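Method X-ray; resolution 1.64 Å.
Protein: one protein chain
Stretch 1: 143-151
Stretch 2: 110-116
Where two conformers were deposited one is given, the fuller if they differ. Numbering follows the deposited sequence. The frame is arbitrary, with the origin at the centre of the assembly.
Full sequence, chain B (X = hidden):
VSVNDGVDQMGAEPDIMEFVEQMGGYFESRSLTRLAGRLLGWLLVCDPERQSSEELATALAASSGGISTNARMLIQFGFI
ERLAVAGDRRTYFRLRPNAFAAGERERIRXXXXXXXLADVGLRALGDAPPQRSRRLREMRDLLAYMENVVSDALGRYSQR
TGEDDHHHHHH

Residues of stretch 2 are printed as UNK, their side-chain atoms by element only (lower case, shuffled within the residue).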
# COMPACT_ATOMS: atom_id res chain seq x y z
N LEU B 143 2.82 -17.24 5.71
CA LEU B 143 2.43 -15.88 5.34
C LEU B 143 1.17 -15.42 6.09
O LEU B 143 1.12 -14.29 6.60
CB LEU B 143 2.22 -15.77 3.84
CG LEU B 143 3.48 -15.94 2.98
CD1 LEU B 143 3.11 -16.09 1.51
CD2 LEU B 143 4.41 -14.76 3.18
N ALA B 144 0.16 -16.28 6.17
CA ALA B 144 -1.06 -15.94 6.90
C ALA B 144 -0.73 -15.59 8.35
O ALA B 144 -1.23 -14.61 8.90
CB ALA B 144 -2.04 -17.10 6.85
N TYR B 145 0.13 -16.39 8.97
CA TYR B 145 0.49 -16.19 10.37
C TYR B 145 1.27 -14.88 10.53
O TYR B 145 0.96 -14.07 11.42
CB TYR B 145 1.29 -17.39 10.87
CG TYR B 145 1.97 -17.24 12.21
CD1 TYR B 145 1.25 -17.32 13.39
CD2 TYR B 145 3.33 -17.03 12.28
CE1 TYR B 145 1.89 -17.20 14.62
CE2 TYR B 145 3.97 -16.89 13.50
CZ TYR B 145 3.25 -16.98 14.66
OH TYR B 145 3.90 -16.85 15.87
N MET B 146 2.25 -14.64 9.66
CA MET B 146 3.09 -13.44 9.79
C MET B 146 2.32 -12.16 9.49
O MET B 146 2.55 -11.13 10.10
CB MET B 146 4.31 -13.55 8.88
CG MET B 146 5.31 -14.63 9.31
SD MET B 146 5.97 -14.44 10.99
CE MET B 146 6.16 -12.70 11.04
N GLU B 147 1.38 -12.23 8.55
CA GLU B 147 0.53 -11.08 8.27
C GLU B 147 -0.20 -10.64 9.53
O GLU B 147 -0.27 -9.46 9.85
CB GLU B 147 -0.49 -11.43 7.19
CG GLU B 147 0.09 -11.61 5.80
CD GLU B 147 -0.90 -12.23 4.84
OE1 GLU B 147 -2.06 -11.76 4.82
OE2 GLU B 147 -0.53 -13.19 4.13
N ASN B 148 -0.75 -11.61 10.26
CA ASN B 148 -1.48 -11.31 11.47
C ASN B 148 -0.55 -10.79 12.56
O ASN B 148 -0.86 -9.82 13.25
CB ASN B 148 -2.23 -12.54 11.96
CG ASN B 148 -2.95 -12.31 13.27
OD1 ASN B 148 -3.92 -11.55 13.34
ND2 ASN B 148 -2.47 -12.95 14.33
N VAL B 149 0.61 -11.43 12.69
CA VAL B 149 1.60 -11.03 13.68
C VAL B 149 2.02 -9.57 13.46
O VAL B 149 1.97 -8.76 14.40
CB VAL B 149 2.85 -11.92 13.61
CG1 VAL B 149 4.00 -11.29 14.39
CG2 VAL B 149 2.53 -13.29 14.18
N VAL B 150 2.40 -9.25 12.23
CA VAL B 150 2.91 -7.93 11.87
C VAL B 150 1.81 -6.88 11.97
O VAL B 150 2.02 -5.78 12.49
CB VAL B 150 3.50 -7.94 10.45
CG1 VAL B 150 3.93 -6.55 10.02
CG2 VAL B 150 4.68 -8.91 10.38
N SER B 151 0.62 -7.23 11.50
CA SER B 151 -0.51 -6.31 11.59
C SER B 151 -0.76 -5.92 13.05
O SER B 151 -0.89 -4.73 13.36
CB SER B 151 -1.77 -6.94 11.00
OG SER B 151 -2.83 -6.00 10.99
N UNK B 110 2.14 -7.02 0.64
CA UNK B 110 2.95 -7.91 -0.18
C UNK B 110 2.77 -9.37 0.24
O UNK B 110 2.68 -10.27 -0.60
c UNK B 110 4.42 -7.50 -0.10
N UNK B 111 2.72 -9.62 1.55
CA UNK B 111 2.55 -10.98 2.02
C UNK B 111 1.15 -11.50 1.67
O UNK B 111 1.00 -12.66 1.31
c UNK B 111 3.53 -10.04 6.40
s UNK B 111 4.75 -11.05 5.56
c UNK B 111 4.29 -10.75 3.84
c UNK B 111 2.84 -11.08 3.51
N UNK B 112 0.14 -10.64 1.75
CA UNK B 112 -1.21 -11.03 1.37
C UNK B 112 -1.27 -11.42 -0.10
O UNK B 112 -1.93 -12.39 -0.48
c UNK B 112 -2.19 -9.91 1.65
N UNK B 113 -0.57 -10.66 -0.94
CA UNK B 113 -0.54 -10.93 -2.37
C UNK B 113 0.15 -12.27 -2.65
O UNK B 113 -0.28 -13.02 -3.51
c UNK B 113 0.14 -7.35 -3.76
c UNK B 113 0.17 -9.80 -3.11
o UNK B 113 -0.48 -6.29 -3.95
c UNK B 113 -0.59 -8.49 -3.08
o UNK B 113 1.33 -7.51 -4.10
N UNK B 114 1.21 -12.55 -1.90
CA UNK B 114 1.92 -13.81 -2.04
C UNK B 114 1.05 -14.98 -1.58
O UNK B 114 1.10 -16.06 -2.16
c UNK B 114 4.83 -13.87 -3.14
c UNK B 114 5.56 -12.95 -0.93
c UNK B 114 4.40 -13.10 -1.90
c UNK B 114 3.22 -13.79 -1.23
N UNK B 115 0.24 -14.75 -0.55
CA UNK B 115 -0.66 -15.78 -0.08
C UNK B 115 -1.68 -16.12 -1.16
O UNK B 115 -2.01 -17.29 -1.37
c UNK B 115 -2.00 -16.47 1.96
c UNK B 115 -1.36 -15.33 1.21
n UNK B 115 -2.51 -14.89 3.73
o UNK B 115 -3.85 -16.68 3.47
c UNK B 115 -2.87 -16.02 3.12
N UNK B 116 -2.18 -15.11 -1.86
CA UNK B 116 -3.10 -15.33 -2.96
C UNK B 116 -2.42 -16.12 -4.07
O UNK B 116 -3.03 -16.98 -4.71
c UNK B 116 -4.75 -13.42 -2.63
c UNK B 116 -3.64 -14.00 -3.49
o UNK B 116 -4.99 -12.19 -2.70
o UNK B 116 -5.40 -14.19 -1.88

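Position 110 carries one side-chain atom, a carbon bonded to its CA, with nothing attached beyond it. That carbon, the CB of position 110, lies 8.0 Å from Leu-143 CD2, its nearest atom in stretch 1, so the contact contributes nothing to the assignment. A lone CB identifies Ala-110.

Position 111 has four side-chain atoms in an unbranched chain: two carbons, a sulfur and a terminal carbon. The sulfur is bonded to carbon on both sides, which makes it a thioether. The CA-to-CB bond points toward stretch 1, with CB 4.0 Å from Leu-143 CD2; the sulfur lies 4.2 Å from Met-146 CB, and the terminal carbon 4.3 Å from Val-150 CG2. The residue is Met-111. Its chi angles, m, t and m, lead the chain along the partner helix, so that it reaches from Leu-143 to Val-150.

Position 112 again has a single carbon. Its CA-to-CB bond points away overall, yet CB lies 3.7 Å from Glu-147 OE1. With no atom beyond CB, this is Ala-112.

Position 113 has three carbons in a row, the third carrying two oxygens: a carboxylate one methylene longer than that of aspartate. Its CA-to-CB bond points away from stretch 1, and the nearest approach of the side chain is 8.0 Å, from the CB of position 113 to Glu-147 OE2. The residue is Glu-113, and its OE1 is hydrogen-bonded to a residue next to one of the stretches.

Position 114 shows four carbons, forked at the second. Branching at the second carbon rather than at CB excludes isoleucine. Its CB packs 3.6 Å from Leu-143 CD1, an apolar contact. This is Leu-114.

Position 115 has three carbons, the third bearing one oxygen and one nitrogen, hence a carboxamide. The nitrogen stands 2.6 Å from Glu-147 OE2 and 3.6 Å from Ala-144 CA. The residue is Gln-115. Its chi1 and chi2 are both t, so the chain is extended as it carries the amide to the partner helix.

Position 116 ends in a carbon with two oxygens, directly after CB. The side chain is out of reach of any contact with stretch 1. It is Asp-116; its OD1 is 7.8 Å from Glu-147 OE2, and its OD2 is hydrogen-bonded elsewhere in the structure.

The two helices run nearly antiparallel, at 160° between their N-to-C directions, and their axes approach to 9.3 Å. Met-111 acts as a knob among Leu-143, Met-146, Glu-147 and Val-150, and it has the largest area covered by the opposite stretch, 101 of the 401 Å² buried in total. Leu-143 extends this apolar packing to Leu-114. A polar link accompanies it: Gln-115 NE2 donates to Glu-147 OE2 at 2.6 Å, with an N-H...acceptor angle of 136°, short but clearly bent. The same OE2 lies 3.3 Å from Met-111 O, but both are acceptors, and that carbonyl already accepts from Gln-115 N at 2.9 Å within its own helix. The single cross-helix hydrogen bond therefore joins side chains, while the backbone hydrogen bonding stays within each helix.

Stretch 2, residues 110-116: AMAELQD
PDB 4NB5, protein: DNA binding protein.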